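Local coordinates for protein L-methionine gamma-lyase (Fusobacterium nucleatum subsp. nucleatum, PDB 6LXU) that is a pyridoxal-phosphate-dependent enzyme of the Cys/Met metabolism family, with its cofactor bound as an aldimine and four chains in its assembly, at residues N72-L77 with L224-Q229; S9-T14 with T262-M267. All blocks are in the same frame, centred on the assembly; numbering follows the deposited sequence. Where two conformers were deposited one is given.

Interaction 1 of 2, residues N72-L77 with L224-Q229; sequences NKIAAL and LVVTRQ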
# COMPACT_ATOMS: atom_id res chain seq x y z
N ASN A 72 -16.24 7.89 -11.19
CA ASN A 72 -16.98 7.52 -12.40
C ASN A 72 -17.74 6.21 -12.24
O ASN A 72 -18.86 6.07 -12.74
CB ASN A 72 -16.03 7.41 -13.60
CG ASN A 72 -15.45 8.72 -14.03
OD1 ASN A 72 -15.97 9.77 -13.72
ND2 ASN A 72 -14.37 8.66 -14.80
N LYS A 73 -17.13 5.26 -11.55
CA LYS A 73 -17.75 3.94 -11.33
C LYS A 73 -19.00 4.06 -10.49
O LYS A 73 -20.04 3.49 -10.83
CB LYS A 73 -16.80 2.96 -10.65
CG LYS A 73 -15.80 2.33 -11.59
CD LYS A 73 -14.86 1.36 -10.90
CE LYS A 73 -13.82 0.86 -11.89
NZ LYS A 73 -14.42 0.03 -12.96
N ILE A 74 -18.93 4.77 -9.35
CA ILE A 74 -20.12 4.88 -8.53
C ILE A 74 -21.21 5.69 -9.24
O ILE A 74 -22.40 5.37 -9.12
CB ILE A 74 -19.81 5.39 -7.10
CG1 ILE A 74 -21.03 5.27 -6.20
CG2 ILE A 74 -19.31 6.82 -7.10
CD1 ILE A 74 -21.56 3.86 -5.99
N ALA A 75 -20.83 6.72 -9.98
CA ALA A 75 -21.81 7.44 -10.78
C ALA A 75 -22.49 6.51 -11.79
O ALA A 75 -23.71 6.57 -11.96
CB ALA A 75 -21.18 8.62 -11.49
N ALA A 76 -21.72 5.65 -12.45
CA ALA A 76 -22.31 4.70 -13.40
C ALA A 76 -23.27 3.74 -12.71
O ALA A 76 -24.34 3.42 -13.24
CB ALA A 76 -21.23 3.94 -14.14
N LEU A 77 -22.89 3.26 -11.52
CA LEU A 77 -23.74 2.32 -10.78
C LEU A 77 -25.05 2.93 -10.31
O LEU A 77 -26.08 2.25 -10.34
CB LEU A 77 -22.97 1.72 -9.60
CG LEU A 77 -21.83 0.78 -9.99
CD1 LEU A 77 -20.92 0.52 -8.80
CD2 LEU A 77 -22.33 -0.54 -10.57
N LEU A 224 -18.82 8.32 -0.67
CA LEU A 224 -19.07 8.66 -2.07
C LEU A 224 -20.35 9.45 -2.19
O LEU A 224 -21.30 9.24 -1.43
CB LEU A 224 -19.16 7.40 -2.94
CG LEU A 224 -17.91 6.54 -3.01
CD1 LEU A 224 -18.19 5.16 -3.55
CD2 LEU A 224 -16.83 7.23 -3.80
N VAL A 225 -20.36 10.37 -3.15
CA VAL A 225 -21.54 11.16 -3.50
C VAL A 225 -21.80 11.00 -4.99
O VAL A 225 -20.85 11.02 -5.76
CB VAL A 225 -21.31 12.65 -3.18
CG1 VAL A 225 -22.51 13.51 -3.58
CG2 VAL A 225 -20.96 12.87 -1.71
N VAL A 226 -23.07 10.87 -5.37
CA VAL A 226 -23.46 10.92 -6.79
C VAL A 226 -24.57 11.93 -6.95
O VAL A 226 -25.56 11.92 -6.22
CB VAL A 226 -23.90 9.56 -7.34
CG1 VAL A 226 -24.24 9.68 -8.83
CG2 VAL A 226 -22.80 8.52 -7.15
N THR A 227 -24.41 12.81 -7.94
CA THR A 227 -25.42 13.82 -8.24
C THR A 227 -25.17 14.40 -9.64
O THR A 227 -24.30 13.94 -10.37
CB THR A 227 -25.44 14.90 -7.12
OG1 THR A 227 -26.54 15.79 -7.33
CG2 THR A 227 -24.18 15.72 -7.06
N ARG A 228 -25.98 15.41 -9.99
CA ARG A 228 -25.81 16.12 -11.26
C ARG A 228 -24.50 16.90 -11.26
O ARG A 228 -24.04 17.34 -10.19
CB ARG A 228 -26.95 17.12 -11.50
CG ARG A 228 -28.34 16.57 -11.52
CD ARG A 228 -29.37 17.69 -11.66
NE ARG A 228 -29.50 18.63 -10.53
CZ ARG A 228 -30.32 18.50 -9.47
NH1 ARG A 228 -31.07 17.41 -9.31
NH2 ARG A 228 -30.38 19.45 -8.55
N GLN A 229 -23.92 17.10 -12.43
CA GLN A 229 -22.60 17.74 -12.54
C GLN A 229 -22.52 19.09 -11.85
O GLN A 229 -21.52 19.38 -11.17
CB GLN A 229 -22.19 17.92 -14.00
CG GLN A 229 -20.72 18.26 -14.18
CD GLN A 229 -19.83 17.08 -13.89
OE1 GLN A 229 -20.03 16.00 -14.47
NE2 GLN A 229 -18.86 17.25 -13.00
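I74 lays its branched side chain across L224 and V226, two residues on one face of strand 223-227, and so supplies most of the helix side of this contact. The axes of helix 72-77 and strand 224-227 approach to 8.2 Å at 53°, with aliphatic side chains from both sides meeting between them. With I74 CG1 anti to the backbone N (chi1 -170°), it is CG1, not the terminal CD1, that is set against the strand: CG1 packs 3.9 Å from L224 CD1 and 3.8 Å from V226 CG2. The I74 CG2 methyl also faces V226 CG2, at 3.9 Å, giving that one valine methyl a seat against both branches. V226 CG2 further abuts the I74 carbonyl O at 3.7 Å.

The second V226 methyl works separately. Its chi1 of -178° turns CG1 toward the helix backbone, where it meets A75 CA at 3.8 Å and A75 CB at 4.2 Å; this short residue lets the helix come near, and the A75 and V226 CA atoms are 5.5 Å apart. V226 thus straddles the helix surface, one methyl on each of two consecutive residues. Next to it, V225 points to the opposite face of the sheet, packing on I205 and V207.

No hydrogen bond crosses between the segments. The backbone of L224, V225 and V226 pairs instead with H208, I84 and V206 of the adjoining strands. The buried interface of 203 Å² therefore depends on methyl and methylene shape, implying cohesion by dispersion and exclusion of water, without directional polar bonds between helix and strand.

Interaction 2 of 2, residues S9-T14 with T262-M267; sequences SGLGTT and TFEIRM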
# COMPACT_ATOMS: atom_id res chain seq x y z
N SER A 9 -25.22 -2.63 -20.30
CA SER A 9 -24.38 -3.62 -19.64
C SER A 9 -24.94 -3.99 -18.28
O SER A 9 -25.58 -3.17 -17.61
CB SER A 9 -22.95 -3.10 -19.49
OG SER A 9 -22.35 -2.93 -20.76
N GLY A 10 -24.71 -5.22 -17.87
CA GLY A 10 -25.11 -5.69 -16.56
C GLY A 10 -24.31 -5.03 -15.44
O GLY A 10 -23.29 -4.37 -15.67
N LEU A 11 -24.79 -5.22 -14.22
CA LEU A 11 -24.18 -4.52 -13.08
C LEU A 11 -22.74 -5.00 -12.82
O LEU A 11 -21.90 -4.17 -12.47
CB LEU A 11 -25.07 -4.60 -11.83
CG LEU A 11 -24.60 -3.77 -10.63
CD1 LEU A 11 -25.77 -3.16 -9.88
CD2 LEU A 11 -23.79 -4.65 -9.69
N GLY A 12 -22.46 -6.30 -12.96
CA GLY A 12 -21.09 -6.78 -12.79
C GLY A 12 -20.15 -6.20 -13.84
O GLY A 12 -19.06 -5.73 -13.54
N THR A 13 -20.58 -6.23 -15.11
CA THR A 13 -19.80 -5.62 -16.18
C THR A 13 -19.49 -4.16 -15.86
O THR A 13 -18.36 -3.69 -16.02
CB THR A 13 -20.56 -5.72 -17.50
OG1 THR A 13 -20.85 -7.11 -17.72
CG2 THR A 13 -19.75 -5.16 -18.65
N THR A 14 -20.51 -3.45 -15.40
CA THR A 14 -20.38 -2.03 -15.08
C THR A 14 -19.42 -1.80 -13.90
O THR A 14 -18.52 -0.96 -13.97
CB THR A 14 -21.77 -1.42 -14.80
OG1 THR A 14 -22.57 -1.56 -15.97
CG2 THR A 14 -21.69 0.05 -14.43
N THR A 262 -15.79 -7.25 -7.37
CA THR A 262 -16.64 -8.34 -6.90
C THR A 262 -17.98 -7.85 -6.35
O THR A 262 -18.73 -8.63 -5.77
CB THR A 262 -15.92 -9.19 -5.84
OG1 THR A 262 -15.53 -8.36 -4.74
CG2 THR A 262 -14.73 -9.91 -6.45
N PHE A 263 -18.32 -6.57 -6.56
CA PHE A 263 -19.53 -6.00 -5.96
C PHE A 263 -20.79 -6.80 -6.30
O PHE A 263 -21.60 -7.11 -5.41
CB PHE A 263 -19.67 -4.54 -6.40
CG PHE A 263 -20.93 -3.87 -5.92
CD1 PHE A 263 -21.14 -3.64 -4.57
CD2 PHE A 263 -21.89 -3.46 -6.82
CE1 PHE A 263 -22.31 -3.02 -4.14
CE2 PHE A 263 -23.06 -2.85 -6.38
CZ PHE A 263 -23.26 -2.62 -5.04
N GLU A 264 -20.99 -7.14 -7.57
CA GLU A 264 -22.21 -7.84 -7.95
C GLU A 264 -22.33 -9.18 -7.25
O GLU A 264 -23.37 -9.50 -6.66
CB GLU A 264 -22.28 -8.05 -9.46
CG GLU A 264 -23.54 -8.79 -9.91
CD GLU A 264 -23.54 -9.15 -11.37
OE1 GLU A 264 -22.55 -9.70 -11.87
OE2 GLU A 264 -24.58 -8.91 -12.03
N ILE A 265 -21.28 -10.00 -7.33
CA ILE A 265 -21.34 -11.33 -6.75
C ILE A 265 -21.35 -11.29 -5.23
O ILE A 265 -21.95 -12.16 -4.61
CB ILE A 265 -20.25 -12.29 -7.30
CG1 ILE A 265 -18.83 -11.71 -7.19
CG2 ILE A 265 -20.60 -12.68 -8.74
CD1 ILE A 265 -17.73 -12.73 -7.43
N ARG A 266 -20.69 -10.31 -4.63
CA ARG A 266 -20.77 -10.16 -3.18
C ARG A 266 -22.19 -9.84 -2.76
O ARG A 266 -22.75 -10.49 -1.88
CB ARG A 266 -19.81 -9.08 -2.65
CG ARG A 266 -18.35 -9.50 -2.71
CD ARG A 266 -17.39 -8.50 -2.06
NE ARG A 266 -17.32 -7.21 -2.75
CZ ARG A 266 -17.94 -6.08 -2.39
NH1 ARG A 266 -18.75 -6.06 -1.32
NH2 ARG A 266 -17.78 -4.98 -3.10
N MET A 267 -22.81 -8.85 -3.39
CA MET A 267 -24.17 -8.49 -2.99
C MET A 267 -25.15 -9.64 -3.20
O MET A 267 -26.05 -9.86 -2.38
CB MET A 267 -24.66 -7.24 -3.73
CG MET A 267 -23.88 -5.97 -3.39
SD MET A 267 -23.58 -5.67 -1.64
CE MET A 267 -25.26 -5.57 -1.03
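L11 overlaps one flank of the F263 ring with its CD2 methyl, which lies 3.6 Å from F263 CD2 and 3.8 Å from F263 CE2. The approach is oblique to the ring, and the details hold for one of two deposited L11 conformers. The same methyl reaches E264 CB at 3.7 Å, as the leucine and glutamate side chains slide past each other in opposite directions.

E264 continues along the first turn of helix 11-17. Its CG is anti to the backbone N (chi1 180°), and the chain stays extended beyond it, which carries the carboxylate to G12. E264 OE1 rests 3.4 Å from G12 CA, contact made possible by the bare glycine backbone. A carboxylate beside the N-terminal turn of a helix would probably be favoured electrostatically. N383 ND2 of the second subunit donates a hydrogen bond to E264 OE2, so the buried acid bridges toward the partner chain.

At the start of helix 11-17, G10 O receives two donors, T14 N and T14 OG1, the hydroxyl standing above the carbonyl plane at 2.9 Å. On the other side, R266 NE donates to T262 OG1 at 2.9 Å, a bond between side chains one turn apart, with an N-H...O angle of 141° and the oxygen in the guanidinium plane. R266 NH2 lies in plane at the edge of the F263 ring, while R266 NH1 bonds the carbonyl O of Y213.

Two helix N-termini are thus brought together beside a neighbouring subunit, to whose D386 both T13 OG1 and G10 N also bond. The arrangement fits fold type I PLP enzymes of the Cys/Met family, where the N-terminal part of the chain contributes to the subunit interface.

The centres of interactions 1 and 2 lie about 16 Å apart, and helix 65-78 joins them directly: A76 CB packs 3.9 Å from T14 CG2, and L77 CD2 is 4.0 Å from L11 CG. Along the chain the order is 9-14, 72-77, 224-229, 262-267, so interaction 1 is nested within the loop closed by interaction 2. The result is a layered stack, from strand 223-227, an antiparallel member of the seven-stranded sheet, through helix 65-78 to helix 11-17, which also meets the start of helix 263-282. Interaction 1 belongs to the interior of one subunit, whereas interaction 2 borders the second subunit, so the layering connects the sheet of the PLP fold with the subunit interface.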